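Local coordinates for protein Glucose/sorbosone dehydrogenases (Escherichia coli K12, PDB 2G8S) that is of unspecified function but folds as a six-bladed beta-propeller of the glucose/sorbosone dehydrogenase family and holds a calcium ion, at residues 102-107 against 111-116; 40-45 against 51-56; 224-229 against 307-312; 200-205 against 211-216. One frame throughout, in Å; residues are numbered along the deposited sequence. Where two conformers were deposited one is given.

Contact 1. Residues 102-107 against 111-116; sequences YGRLSD and KVTDFR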
loop_
_atom_site.group_PDB
_atom_site.type_symbol
_atom_site.label_atom_id
_atom_site.label_comp_id
_atom_site.label_asym_id
_atom_site.label_seq_id
_atom_site.Cartn_x
_atom_site.Cartn_y
_atom_site.Cartn_z
ATOM N N TYR A 102 3.352 3.224 -15.879
ATOM C CA TYR A 102 3.711 4.620 -15.697
ATOM C C TYR A 102 3.442 5.441 -16.941
ATOM O O TYR A 102 3.376 4.905 -18.047
ATOM C CB TYR A 102 5.177 4.776 -15.283
ATOM C CG TYR A 102 6.201 4.371 -16.325
ATOM C CD1 TYR A 102 6.564 5.229 -17.369
ATOM C CD2 TYR A 102 6.838 3.140 -16.245
ATOM C CE1 TYR A 102 7.537 4.847 -18.315
ATOM C CE2 TYR A 102 7.809 2.749 -17.186
ATOM C CZ TYR A 102 8.147 3.610 -18.217
ATOM O OH TYR A 102 9.092 3.236 -19.147
ATOM N N GLY A 103 3.274 6.741 -16.733
ATOM C CA GLY A 103 3.172 7.702 -17.824
ATOM C C GLY A 103 3.767 9.010 -17.369
ATOM O O GLY A 103 4.316 9.091 -16.270
ATOM N N ARG A 104 3.651 10.034 -18.206
ATOM C CA ARG A 104 4.228 11.332 -17.885
ATOM C C ARG A 104 3.129 12.312 -17.528
ATOM O O ARG A 104 2.169 12.476 -18.276
ATOM C CB ARG A 104 5.057 11.862 -19.065
ATOM C CG ARG A 104 5.878 13.100 -18.721
ATOM C CD ARG A 104 6.574 13.692 -19.942
ATOM N NE ARG A 104 7.396 14.862 -19.597
ATOM C CZ ARG A 104 6.946 16.115 -19.559
ATOM N NH1 ARG A 104 5.673 16.385 -19.831
ATOM N NH2 ARG A 104 7.773 17.113 -19.235
ATOM N N LEU A 105 3.259 12.967 -16.377
ATOM C CA LEU A 105 2.289 13.978 -15.975
ATOM C C LEU A 105 2.564 15.288 -16.716
ATOM O O LEU A 105 3.676 15.828 -16.649
ATOM C CB LEU A 105 2.359 14.192 -14.459
ATOM C CG LEU A 105 1.320 15.121 -13.813
ATOM C CD1 LEU A 105 -0.106 14.608 -13.958
ATOM C CD2 LEU A 105 1.666 15.377 -12.353
ATOM N N SER A 106 1.558 15.785 -17.431
ATOM C CA SER A 106 1.723 17.033 -18.181
ATOM C C SER A 106 2.054 18.204 -17.257
ATOM O O SER A 106 1.685 18.210 -16.078
ATOM C CB SER A 106 0.482 17.351 -19.014
ATOM O OG SER A 106 -0.627 17.660 -18.200
ATOM N N ASP A 107 2.754 19.190 -17.807
ATOM C CA ASP A 107 3.116 20.410 -17.081
ATOM C C ASP A 107 1.893 21.088 -16.476
ATOM O O ASP A 107 1.948 21.641 -15.373
ATOM C CB ASP A 107 3.811 21.397 -18.025
ATOM C CG ASP A 107 5.211 20.955 -18.425
ATOM O OD1 ASP A 107 5.855 20.192 -17.673
ATOM O OD2 ASP A 107 5.680 21.392 -19.496
ATOM N N LYS A 111 -3.312 15.926 -17.719
ATOM C CA LYS A 111 -3.221 14.627 -18.377
ATOM C C LYS A 111 -1.973 13.814 -18.031
ATOM O O LYS A 111 -0.933 14.364 -17.619
ATOM C CB LYS A 111 -3.342 14.808 -19.890
ATOM C CG LYS A 111 -2.160 15.482 -20.547
ATOM C CD LYS A 111 -2.470 15.866 -22.000
ATOM C CE LYS A 111 -3.225 17.180 -22.083
ATOM N NZ LYS A 111 -3.982 17.301 -23.354
ATOM N N VAL A 112 -2.107 12.501 -18.194
ATOM C CA VAL A 112 -1.000 11.575 -18.112
ATOM C C VAL A 112 -0.772 11.138 -19.554
ATOM O O VAL A 112 -1.726 10.746 -20.249
ATOM C CB VAL A 112 -1.356 10.362 -17.241
ATOM C CG1 VAL A 112 -0.224 9.352 -17.236
ATOM C CG2 VAL A 112 -1.671 10.814 -15.812
ATOM N N THR A 113 0.463 11.239 -20.025
ATOM C CA THR A 113 0.739 10.912 -21.428
ATOM C C THR A 113 1.533 9.618 -21.584
ATOM O O THR A 113 2.386 9.282 -20.757
ATOM C CB THR A 113 1.459 12.071 -22.161
ATOM O OG1 THR A 113 2.723 12.328 -21.548
ATOM C CG2 THR A 113 0.601 13.333 -22.118
ATOM N N ASP A 114 1.232 8.899 -22.668
ATOM C CA ASP A 114 1.928 7.668 -23.048
ATOM C C ASP A 114 1.972 6.634 -21.931
ATOM O O ASP A 114 2.972 5.931 -21.772
ATOM C CB ASP A 114 3.345 7.959 -23.561
ATOM C CG ASP A 114 3.356 8.660 -24.906
ATOM O OD1 ASP A 114 2.340 8.605 -25.631
ATOM O OD2 ASP A 114 4.401 9.270 -25.235
ATOM N N PHE A 115 0.897 6.543 -21.154
ATOM C CA PHE A 115 0.850 5.507 -20.117
ATOM C C PHE A 115 1.094 4.124 -20.714
ATOM O O PHE A 115 0.562 3.803 -21.779
ATOM C CB PHE A 115 -0.481 5.500 -19.362
ATOM C CG PHE A 115 -0.466 4.610 -18.156
ATOM C CD1 PHE A 115 0.005 5.088 -16.938
ATOM C CD2 PHE A 115 -0.906 3.293 -18.240
ATOM C CE1 PHE A 115 0.030 4.268 -15.820
ATOM C CE2 PHE A 115 -0.875 2.467 -17.135
ATOM C CZ PHE A 115 -0.407 2.960 -15.916
ATOM N N ARG A 116 1.899 3.322 -20.024
ATOM C CA ARG A 116 2.171 1.939 -20.433
ATOM C C ARG A 116 2.164 1.009 -19.221
ATOM O O ARG A 116 2.662 1.376 -18.163
ATOM C CB ARG A 116 3.516 1.842 -21.168
ATOM C CG ARG A 116 4.735 2.233 -20.330
ATOM C CD ARG A 116 5.998 2.284 -21.173
ATOM N NE ARG A 116 6.329 0.970 -21.713
ATOM C CZ ARG A 116 7.438 0.291 -21.437
ATOM N NH1 ARG A 116 8.359 0.802 -20.628
ATOM N NH2 ARG A 116 7.625 -0.901 -21.984
HETATM O O HOH W 1 5.250 5.937 -20.496
HETATM O O HOH W 2 3.305 14.771 -20.427
#
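F115 and R116 flank Y102 at the outer side of a propeller blade, where strand 102-105 pairs with 112-113 in a beta hairpin and, past a corner at D114, with 115-116. The pairing is antiparallel but carries a beta bulge: Y102 is a hydrogen-bonded partner of R116 and R104 of T113, so the register slips by one residue between them. At the slip G103 has no side chain, and its CA lies 3.9 Å from F115 CA. The F115 side chain, with CG anti to the backbone N (chi1 -170°), folds back along the backbone of Y102. Its CB and then its CG pass beside Y102 O. Farther out CD1 comes 3.5 Å from Y102 C, and CE1 and CZ reach Y102 N, CE1 at 3.5 Å. The ring thus leans obliquely over the main chain, while its outside neighbours include L85 and P58. On the face that carries Y102 and R104, R116, in the conformer modelled here, sets CG over the centre of the Y102 ring, 4.3 Å from the centroid. Its guanidinium stands nearly perpendicular to that ring, at 87°, and turns an edge to the phenol OH. R82 adds a cation-pi contact to the same ring. Toward the turn, S106 N donates almost straight, at 176°, to K111 O, and S106 OG takes the N-H of K111 besides bonding D108. The short T113 N to R104 O bond, 2.7 Å, lies beside water 2, which accepts from R104 NH1 and also bonds T113 OG1.

Contact 2. Residues 40-45 against 51-56; sequences ELRHWQ and SAPLSG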
loop_
_atom_site.group_PDB
_atom_site.type_symbol
_atom_site.label_atom_id
_atom_site.label_comp_id
_atom_site.label_asym_id
_atom_site.label_seq_id
_atom_site.Cartn_x
_atom_site.Cartn_y
_atom_site.Cartn_z
ATOM N N GLU A 40 -10.847 7.252 -11.279
ATOM C CA GLU A 40 -10.470 8.638 -11.561
ATOM C C GLU A 40 -9.207 9.055 -10.822
ATOM O O GLU A 40 -9.055 8.751 -9.631
ATOM C CB GLU A 40 -11.587 9.584 -11.148
ATOM C CG GLU A 40 -12.837 9.442 -12.004
ATOM C CD GLU A 40 -14.000 10.276 -11.514
ATOM O OE1 GLU A 40 -13.901 10.934 -10.453
ATOM O OE2 GLU A 40 -15.039 10.262 -12.199
ATOM N N LEU A 41 -8.327 9.751 -11.542
ATOM C CA LEU A 41 -7.166 10.437 -10.960
ATOM C C LEU A 41 -7.462 11.932 -10.974
ATOM O O LEU A 41 -7.811 12.486 -12.010
ATOM C CB LEU A 41 -5.896 10.132 -11.762
ATOM C CG LEU A 41 -4.562 10.734 -11.278
ATOM C CD1 LEU A 41 -4.141 10.171 -9.916
ATOM C CD2 LEU A 41 -3.454 10.510 -12.291
ATOM N N ARG A 42 -7.350 12.582 -9.821
ATOM C CA ARG A 42 -7.686 14.000 -9.739
ATOM C C ARG A 42 -6.578 14.770 -9.044
ATOM O O ARG A 42 -5.766 14.191 -8.330
ATOM C CB ARG A 42 -9.034 14.216 -9.040
ATOM C CG ARG A 42 -10.242 13.796 -9.900
ATOM C CD ARG A 42 -11.529 13.985 -9.138
ATOM N NE ARG A 42 -12.725 13.473 -9.821
ATOM C CZ ARG A 42 -13.742 14.229 -10.233
ATOM N NH1 ARG A 42 -13.719 15.551 -10.064
ATOM N NH2 ARG A 42 -14.794 13.658 -10.805
ATOM N N HIS A 43 -6.527 16.068 -9.306
ATOM C CA HIS A 43 -5.566 16.968 -8.678
ATOM C C HIS A 43 -6.292 17.838 -7.660
ATOM O O HIS A 43 -7.364 18.389 -7.960
ATOM C CB HIS A 43 -4.920 17.841 -9.761
ATOM C CG HIS A 43 -4.106 18.983 -9.231
ATOM N ND1 HIS A 43 -4.403 20.301 -9.510
ATOM C CD2 HIS A 43 -2.996 19.003 -8.454
ATOM C CE1 HIS A 43 -3.509 21.085 -8.930
ATOM N NE2 HIS A 43 -2.647 20.323 -8.278
ATOM N N TRP A 44 -5.732 17.936 -6.455
ATOM C CA TRP A 44 -6.232 18.865 -5.447
ATOM C C TRP A 44 -5.162 19.901 -5.128
ATOM O O TRP A 44 -3.988 19.562 -5.009
ATOM C CB TRP A 44 -6.637 18.130 -4.161
ATOM C CG TRP A 44 -7.220 19.075 -3.151
ATOM C CD1 TRP A 44 -8.533 19.423 -3.026
ATOM C CD2 TRP A 44 -6.504 19.829 -2.158
ATOM N NE1 TRP A 44 -8.684 20.346 -2.013
ATOM C CE2 TRP A 44 -7.458 20.611 -1.467
ATOM C CE3 TRP A 44 -5.155 19.915 -1.784
ATOM C CZ2 TRP A 44 -7.108 21.467 -0.419
ATOM C CZ3 TRP A 44 -4.806 20.777 -0.745
ATOM C CH2 TRP A 44 -5.784 21.540 -0.077
ATOM N N GLN A 45 -5.576 21.157 -4.979
ATOM C CA GLN A 45 -4.658 22.217 -4.566
ATOM C C GLN A 45 -5.387 23.280 -3.759
ATOM O O GLN A 45 -6.509 23.662 -4.094
ATOM C CB GLN A 45 -3.969 22.855 -5.774
ATOM C CG GLN A 45 -2.869 23.845 -5.393
ATOM C CD GLN A 45 -2.057 24.306 -6.588
ATOM O OE1 GLN A 45 -1.745 23.521 -7.482
ATOM N NE2 GLN A 45 -1.696 25.586 -6.602
ATOM N N SER A 51 -9.806 18.978 -9.069
ATOM C CA SER A 51 -9.913 19.037 -10.525
ATOM C C SER A 51 -10.865 17.988 -11.077
ATOM O O SER A 51 -11.256 17.054 -10.372
ATOM C CB SER A 51 -8.540 18.837 -11.173
ATOM O OG SER A 51 -8.160 17.460 -11.185
ATOM N N ALA A 52 -11.234 18.157 -12.345
ATOM C CA ALA A 52 -11.866 17.085 -13.113
ATOM C C ALA A 52 -10.866 15.934 -13.258
ATOM O O ALA A 52 -9.654 16.123 -13.072
ATOM C CB ALA A 52 -12.284 17.598 -14.486
ATOM N N PRO A 53 -11.361 14.730 -13.594
ATOM C CA PRO A 53 -10.437 13.617 -13.793
ATOM C C PRO A 53 -9.401 13.919 -14.863
ATOM O O PRO A 53 -9.730 14.507 -15.900
ATOM C CB PRO A 53 -11.359 12.481 -14.260
ATOM C CG PRO A 53 -12.671 12.818 -13.654
ATOM C CD PRO A 53 -12.762 14.312 -13.774
ATOM N N LEU A 54 -8.152 13.533 -14.616
ATOM C CA LEU A 54 -7.117 13.682 -15.631
ATOM C C LEU A 54 -7.360 12.677 -16.743
ATOM O O LEU A 54 -7.916 11.601 -16.511
ATOM C CB LEU A 54 -5.724 13.448 -15.041
ATOM C CG LEU A 54 -5.044 14.616 -14.327
ATOM C CD1 LEU A 54 -5.752 15.003 -13.038
ATOM C CD2 LEU A 54 -3.599 14.267 -14.044
ATOM N N SER A 55 -6.962 13.035 -17.955
ATOM C CA SER A 55 -7.058 12.109 -19.078
ATOM C C SER A 55 -5.797 11.249 -19.152
ATOM O O SER A 55 -4.763 11.593 -18.550
ATOM C CB SER A 55 -7.233 12.877 -20.379
ATOM O OG SER A 55 -5.986 13.408 -20.777
ATOM N N GLY A 56 -5.879 10.131 -19.879
ATOM C CA GLY A 56 -4.740 9.231 -20.075
ATOM C C GLY A 56 -4.527 8.167 -19.012
ATOM O O GLY A 56 -3.496 7.490 -19.004
HETATM O O HOH W 3 -8.902 10.154 -14.354
#
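S51 meets the backbone of H43 twice: its N donates to H43 O at 2.7 Å, and its OG accepts from H43 N at 2.9 Å. The torsion chi1 of 78°, which sets OG between backbone N and carbonyl carbon, lets the hydroxyl stand in for a backbone acceptor, and it in turn donates to A52 O. Further along, L54 N donates to L41 O nearly straight, at 170°. R42 ties the side chains together: NE and NH2 both grip E40 OE1, side-on and from one face of the carboxylate, while NH1 gives a more bent bond to S51 O at 2.9 Å. The segment 51-56 thereby lines the edge of strand 40-45 in the four-stranded antiparallel propeller blade built from 20-25 to 49-50, beyond the short outer strand 49-50. P53 covers one face of the R42 guanidinium, CD 3.6 Å above its centre, and P53 CG also touches E40 CD at 3.6 Å. Water 3 accepts from L41 N and donates to L54 O, bridging the two backbones past the last direct bond. L54 CD1 packs against L41 O at 3.4 Å, and L54 CD2 meets L41 CD2 at 4.1 Å.

Contact 3. Residues 224-229 against 307-312; sequences INIPQK and NGDKVT. With EDO (1,2-ethanediol), chain G.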
loop_
_atom_site.group_PDB
_atom_site.type_symbol
_atom_site.label_atom_id
_atom_site.label_comp_id
_atom_site.label_asym_id
_atom_site.label_seq_id
_atom_site.Cartn_x
_atom_site.Cartn_y
_atom_site.Cartn_z
ATOM N N ILE A 224 2.794 -6.307 10.769
ATOM C CA ILE A 224 3.858 -5.491 10.187
ATOM C C ILE A 224 5.064 -6.398 9.977
ATOM O O ILE A 224 5.497 -7.076 10.915
ATOM C CB ILE A 224 4.300 -4.332 11.105
ATOM C CG1 ILE A 224 3.118 -3.419 11.432
ATOM C CG2 ILE A 224 5.440 -3.535 10.438
ATOM C CD1 ILE A 224 3.440 -2.343 12.481
ATOM N N ASN A 225 5.562 -6.444 8.739
ATOM C CA ASN A 225 6.776 -7.180 8.414
ATOM C C ASN A 225 7.881 -6.257 7.909
ATOM O O ASN A 225 7.607 -5.171 7.359
ATOM C CB ASN A 225 6.474 -8.233 7.343
ATOM C CG ASN A 225 5.613 -9.353 7.873
ATOM O OD1 ASN A 225 6.043 -10.081 8.755
ATOM N ND2 ASN A 225 4.392 -9.483 7.359
ATOM N N ILE A 226 9.124 -6.708 8.090
ATOM C CA ILE A 226 10.304 -6.062 7.492
ATOM C C ILE A 226 10.884 -7.058 6.476
ATOM O O ILE A 226 11.738 -7.886 6.809
ATOM C CB ILE A 226 11.374 -5.649 8.541
ATOM C CG1 ILE A 226 10.742 -4.818 9.668
ATOM C CG2 ILE A 226 12.530 -4.914 7.856
ATOM C CD1 ILE A 226 11.706 -4.521 10.817
ATOM N N PRO A 227 10.361 -7.015 5.244
ATOM C CA PRO A 227 10.634 -8.112 4.314
ATOM C C PRO A 227 12.075 -8.156 3.815
ATOM O O PRO A 227 12.657 -7.120 3.489
ATOM C CB PRO A 227 9.634 -7.888 3.179
ATOM C CG PRO A 227 9.162 -6.492 3.312
ATOM C CD PRO A 227 9.445 -6.001 4.687
ATOM N N GLN A 228 12.621 -9.365 3.769
ATOM C CA GLN A 228 13.997 -9.550 3.337
ATOM C C GLN A 228 14.079 -10.398 2.077
ATOM O O GLN A 228 13.165 -11.157 1.759
ATOM C CB GLN A 228 14.830 -10.150 4.469
ATOM C CG GLN A 228 15.062 -9.164 5.612
ATOM C CD GLN A 228 15.724 -9.789 6.826
ATOM O OE1 GLN A 228 15.450 -10.934 7.189
ATOM N NE2 GLN A 228 16.588 -9.021 7.480
ATOM N N LYS A 229 15.187 -10.226 1.356
ATOM C CA LYS A 229 15.433 -10.915 0.102
ATOM C C LYS A 229 15.277 -12.424 0.226
ATOM O O LYS A 229 15.971 -13.075 1.026
ATOM C CB LYS A 229 16.843 -10.589 -0.392
ATOM C CG LYS A 229 17.213 -11.211 -1.729
ATOM C CD LYS A 229 18.637 -10.819 -2.116
ATOM C CE LYS A 229 18.989 -11.358 -3.495
ATOM N NZ LYS A 229 20.430 -11.144 -3.795
ATOM N N ASN A 307 11.314 1.813 17.232
ATOM C CA ASN A 307 12.502 1.622 18.059
ATOM C C ASN A 307 13.429 0.650 17.330
ATOM O O ASN A 307 13.403 -0.556 17.587
ATOM C CB ASN A 307 12.068 1.076 19.432
ATOM C CG ASN A 307 13.236 0.797 20.373
ATOM O OD1 ASN A 307 14.302 1.408 20.275
ATOM N ND2 ASN A 307 13.020 -0.127 21.312
ATOM N N GLY A 308 14.223 1.163 16.392
ATOM C CA GLY A 308 15.013 0.290 15.515
ATOM C C GLY A 308 14.078 -0.596 14.711
ATOM O O GLY A 308 13.191 -0.093 14.002
ATOM N N ASP A 309 14.250 -1.905 14.841
ATOM C CA ASP A 309 13.407 -2.868 14.128
ATOM C C ASP A 309 12.208 -3.295 14.969
ATOM O O ASP A 309 11.459 -4.200 14.578
ATOM C CB ASP A 309 14.212 -4.113 13.715
ATOM C CG ASP A 309 15.169 -3.854 12.570
ATOM O OD1 ASP A 309 15.101 -2.775 11.942
ATOM O OD2 ASP A 309 15.998 -4.753 12.297
ATOM N N LYS A 310 12.037 -2.652 16.124
ATOM C CA LYS A 310 10.889 -2.904 17.002
ATOM C C LYS A 310 9.863 -1.786 16.911
ATOM O O LYS A 310 10.181 -0.657 16.528
ATOM C CB LYS A 310 11.338 -3.080 18.453
ATOM C CG LYS A 310 12.288 -4.258 18.646
ATOM C CD LYS A 310 12.508 -4.559 20.103
ATOM C CE LYS A 310 13.414 -3.540 20.751
ATOM N NZ LYS A 310 13.824 -3.962 22.129
ATOM N N VAL A 311 8.628 -2.116 17.276
ATOM C CA VAL A 311 7.539 -1.160 17.248
ATOM C C VAL A 311 6.528 -1.495 18.351
ATOM O O VAL A 311 6.282 -2.679 18.645
ATOM C CB VAL A 311 6.926 -1.087 15.814
ATOM C CG1 VAL A 311 6.249 -2.393 15.424
ATOM C CG2 VAL A 311 6.023 0.089 15.647
ATOM N N THR A 312 6.007 -0.460 19.009
ATOM C CA THR A 312 4.979 -0.633 20.047
ATOM C C THR A 312 3.826 0.327 19.781
ATOM O O THR A 312 4.016 1.363 19.139
ATOM C CB THR A 312 5.531 -0.412 21.475
ATOM O OG1 THR A 312 6.093 0.895 21.589
ATOM C CG2 THR A 312 6.589 -1.456 21.822
HETATM C C1 EDO G . 14.290 6.266 15.218
HETATM O O1 EDO G . 15.716 6.341 15.313
HETATM C C2 EDO G . 13.776 4.984 15.849
HETATM O O2 EDO G . 14.432 3.856 15.269
#
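I224 meets V311 because the isoleucine extends fully toward it: CG1 stands anti to the carbonyl carbon (chi1 -58°) and CD1 continues the line (chi2 173°). V311 answers with CG1 placed between its backbone N and carbonyl carbon (chi1 66°), and the two methyls, I224 CD1 and V311 CG1, approach tip to tip at 4.1 Å. This is packing between neighbouring blades of the beta-propeller: strand 222-225 belongs to the sheet that starts with 198-205, strand 310-317 is the last strand of the sheet that starts with 273-279. No hydrogen bond crosses between the segments, and the backbones stay far apart, the CA atoms of I226 and D309 being 8.0 Å from each other. I226, extended in the same way as I224, crosses D309 at about a right angle; its CD1 sits 3.8 Å from D309 O and 3.9 Å from D309 CB, so an apolar methyl covers the backbone and root of an otherwise exposed acid. Around the two isoleucines, W212, V264 and F265 add to the apolar surroundings. Beyond I224 the chain runs close to the calcium site: N225 ND2 bonds E223, and Q228 N bonds the hydroxyl of Y233, both E223 and Y233 being calcium-site residues. The opposing segment is fixed by a type II' beta turn from N307 to K310, closed by N307 N to K310 O at 2.8 Å and by K310 N to N307 O at 2.9 Å. At its corner G308 N donates to O2 of a bound 1,2-ethanediol at 2.9 Å.

Contact 4. Residues 200-205 against 211-216; sequences QGMAMN and LWLNEH. With EDO (1,2-ethanediol), chain E.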
loop_
_atom_site.group_PDB
_atom_site.type_symbol
_atom_site.label_atom_id
_atom_site.label_comp_id
_atom_site.label_asym_id
_atom_site.label_seq_id
_atom_site.Cartn_x
_atom_site.Cartn_y
_atom_site.Cartn_z
ATOM N N GLN A 200 -1.118 -4.087 2.499
ATOM C CA GLN A 200 -1.822 -2.827 2.284
ATOM C C GLN A 200 -0.819 -1.670 2.316
ATOM O O GLN A 200 -0.323 -1.259 1.271
ATOM C CB GLN A 200 -2.982 -2.683 3.276
ATOM C CG GLN A 200 -4.064 -3.739 3.064
ATOM C CD GLN A 200 -4.921 -3.473 1.836
ATOM O OE1 GLN A 200 -4.572 -3.846 0.704
ATOM N NE2 GLN A 200 -6.060 -2.840 2.054
ATOM N N GLY A 201 -0.492 -1.165 3.497
ATOM C CA GLY A 201 0.522 -0.133 3.589
ATOM C C GLY A 201 1.943 -0.643 3.418
ATOM O O GLY A 201 2.277 -1.769 3.793
HETATM N N MSE A 202 2.776 0.204 2.831
HETATM C CA MSE A 202 4.221 -0.032 2.764
HETATM C C MSE A 202 4.911 1.313 2.791
HETATM O O MSE A 202 4.357 2.313 2.315
HETATM C CB MSE A 202 4.654 -0.741 1.477
HETATM C CG MSE A 202 4.052 -2.079 1.218
HETATM SE SE MSE A 202 5.237 -3.190 0.142
HETATM C CE MSE A 202 5.379 -2.089 -1.483
ATOM N N ALA A 203 6.112 1.346 3.359
ATOM C CA ALA A 203 6.902 2.588 3.386
ATOM C C ALA A 203 8.353 2.299 3.714
ATOM O O ALA A 203 8.661 1.308 4.376
ATOM C CB ALA A 203 6.319 3.555 4.407
HETATM N N MSE A 204 9.236 3.176 3.249
HETATM C CA MSE A 204 10.651 3.099 3.628
HETATM C C MSE A 204 10.833 3.688 5.022
HETATM O O MSE A 204 10.471 4.840 5.272
HETATM C CB MSE A 204 11.538 3.857 2.626
HETATM C CG MSE A 204 11.552 3.274 1.215
HETATM SE SE MSE A 204 12.176 1.447 1.115
HETATM C CE MSE A 204 14.020 1.745 1.650
ATOM N N ASN A 205 11.400 2.891 5.922
ATOM C CA ASN A 205 11.779 3.375 7.239
ATOM C C ASN A 205 12.978 4.305 7.045
ATOM O O ASN A 205 14.020 3.861 6.560
ATOM C CB ASN A 205 12.104 2.192 8.154
ATOM C CG ASN A 205 12.578 2.618 9.536
ATOM O OD1 ASN A 205 13.338 3.575 9.683
ATOM N ND2 ASN A 205 12.137 1.896 10.557
ATOM N N LEU A 211 12.599 -1.259 3.756
ATOM C CA LEU A 211 11.163 -1.355 3.507
ATOM C C LEU A 211 10.446 -2.033 4.668
ATOM O O LEU A 211 10.884 -3.071 5.153
ATOM C CB LEU A 211 10.917 -2.164 2.230
ATOM C CG LEU A 211 9.477 -2.220 1.737
ATOM C CD1 LEU A 211 9.076 -0.894 1.119
ATOM C CD2 LEU A 211 9.341 -3.341 0.728
ATOM N N TRP A 212 9.342 -1.431 5.109
ATOM C CA TRP A 212 8.379 -2.084 6.002
ATOM C C TRP A 212 7.044 -2.227 5.289
ATOM O O TRP A 212 6.666 -1.373 4.480
ATOM C CB TRP A 212 8.157 -1.255 7.271
ATOM C CG TRP A 212 9.308 -1.255 8.263
ATOM C CD1 TRP A 212 10.646 -1.350 7.992
ATOM C CD2 TRP A 212 9.201 -1.090 9.686
ATOM N NE1 TRP A 212 11.381 -1.286 9.170
ATOM C CE2 TRP A 212 10.516 -1.120 10.217
ATOM C CE3 TRP A 212 8.117 -0.924 10.563
ATOM C CZ2 TRP A 212 10.775 -1.001 11.596
ATOM C CZ3 TRP A 212 8.371 -0.802 11.932
ATOM C CH2 TRP A 212 9.691 -0.843 12.430
ATOM N N LEU A 213 6.324 -3.302 5.580
ATOM C CA LEU A 213 4.990 -3.450 5.021
ATOM C C LEU A 213 4.017 -3.936 6.062
ATOM O O LEU A 213 4.423 -4.475 7.105
ATOM C CB LEU A 213 4.985 -4.382 3.812
ATOM C CG LEU A 213 5.235 -5.878 3.883
ATOM C CD1 LEU A 213 4.064 -6.671 4.485
ATOM C CD2 LEU A 213 5.489 -6.379 2.461
ATOM N N ASN A 214 2.735 -3.747 5.775
ATOM C CA ASN A 214 1.711 -4.344 6.614
ATOM C C ASN A 214 0.735 -5.162 5.787
ATOM O O ASN A 214 0.701 -5.067 4.549
ATOM C CB ASN A 214 1.010 -3.299 7.515
ATOM C CG ASN A 214 0.072 -2.381 6.750
ATOM O OD1 ASN A 214 -0.632 -2.801 5.825
ATOM N ND2 ASN A 214 0.018 -1.129 7.174
ATOM N N GLU A 215 -0.029 -6.000 6.469
ATOM C CA GLU A 215 -0.978 -6.860 5.768
ATOM C C GLU A 215 -2.179 -7.215 6.616
ATOM O O GLU A 215 -2.088 -7.280 7.851
ATOM C CB GLU A 215 -0.313 -8.129 5.210
ATOM C CG GLU A 215 0.409 -8.983 6.204
ATOM C CD GLU A 215 1.081 -10.177 5.525
ATOM O OE1 GLU A 215 0.340 -11.057 5.043
ATOM O OE2 GLU A 215 2.335 -10.218 5.474
ATOM N N HIS A 216 -3.305 -7.443 5.941
ATOM C CA HIS A 216 -4.504 -7.918 6.609
ATOM C C HIS A 216 -4.417 -9.403 6.890
ATOM O O HIS A 216 -4.096 -10.200 6.002
ATOM C CB HIS A 216 -5.736 -7.695 5.737
ATOM C CG HIS A 216 -6.134 -6.265 5.613
ATOM N ND1 HIS A 216 -7.170 -5.849 4.804
ATOM C CD2 HIS A 216 -5.624 -5.147 6.177
ATOM C CE1 HIS A 216 -7.289 -4.536 4.887
ATOM N NE2 HIS A 216 -6.361 -4.087 5.715
HETATM C C1 EDO E . -1.236 -12.418 7.363
HETATM O O1 EDO E . -0.350 -13.179 6.521
HETATM C C2 EDO E . -2.185 -13.383 8.073
HETATM O O2 EDO E . -1.426 -14.392 8.733
#
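N205 runs along W212 in the same direction, its amide inclined 57° to the indole. N205 CB sits over the five-membered ring, 4.0 Å from its centroid, and ND2 hovers above the rim, 3.4 Å from W212 CE2; the amide is steadied by W207 and S208, whose N-H groups bond OD1. F278 meets the same indole edge-to-face. At the far end Q200 crosses H216 and lays CG over the imidazole, 3.7 Å from its centroid. N214 turns its side chain back across the strands, CG between backbone N and carbonyl carbon (chi1 73°), and OD1 takes the N-H of G201 at 2.8 Å, the donor coming from above the amide plane. ND2 of the same amide bonds S274 O. On the opposite face to W212, selenomethionine M204 touches L211 CD1 with SE at 3.9 Å, and selenomethionine M202, in the conformer given, runs alongside L213; F144 packs on M202 and L211. E215 OE1 accepts from R197 N and, at 2.7 Å, from 1,2-ethanediol O1; the E215 side chain is about 5 Å from the calcium ion. Antiparallel pairing, regular at 202-204 with 211-213 and irregular at Q200 and G201, forms the innermost hairpin of a beta-propeller blade.

How the contacts relate
From the N terminus the chain closes contact 2 first, then contact 1, contact 4 and contact 3; all are in series, and none nests in or crosses another. Contacts 2, 1 and 4 close short loops, whereas contact 3 closes one of 77 residues and joins two blades. Contacts 1 and 2 touch: V112 N reaches S55 O at 2.8 Å and L105 packs on L54, tying the blade of 20-50 to the one that follows it in the chain. Segment 224-229 of contact 3 adjoins 211-216 of contact 4 in one sheet, N225 N lying 2.8 Å from L213 O. The two pairs are otherwise well separated, with contacts 1 and 3 on opposite sides of the chain's centre, their own centres about 35 Å apart.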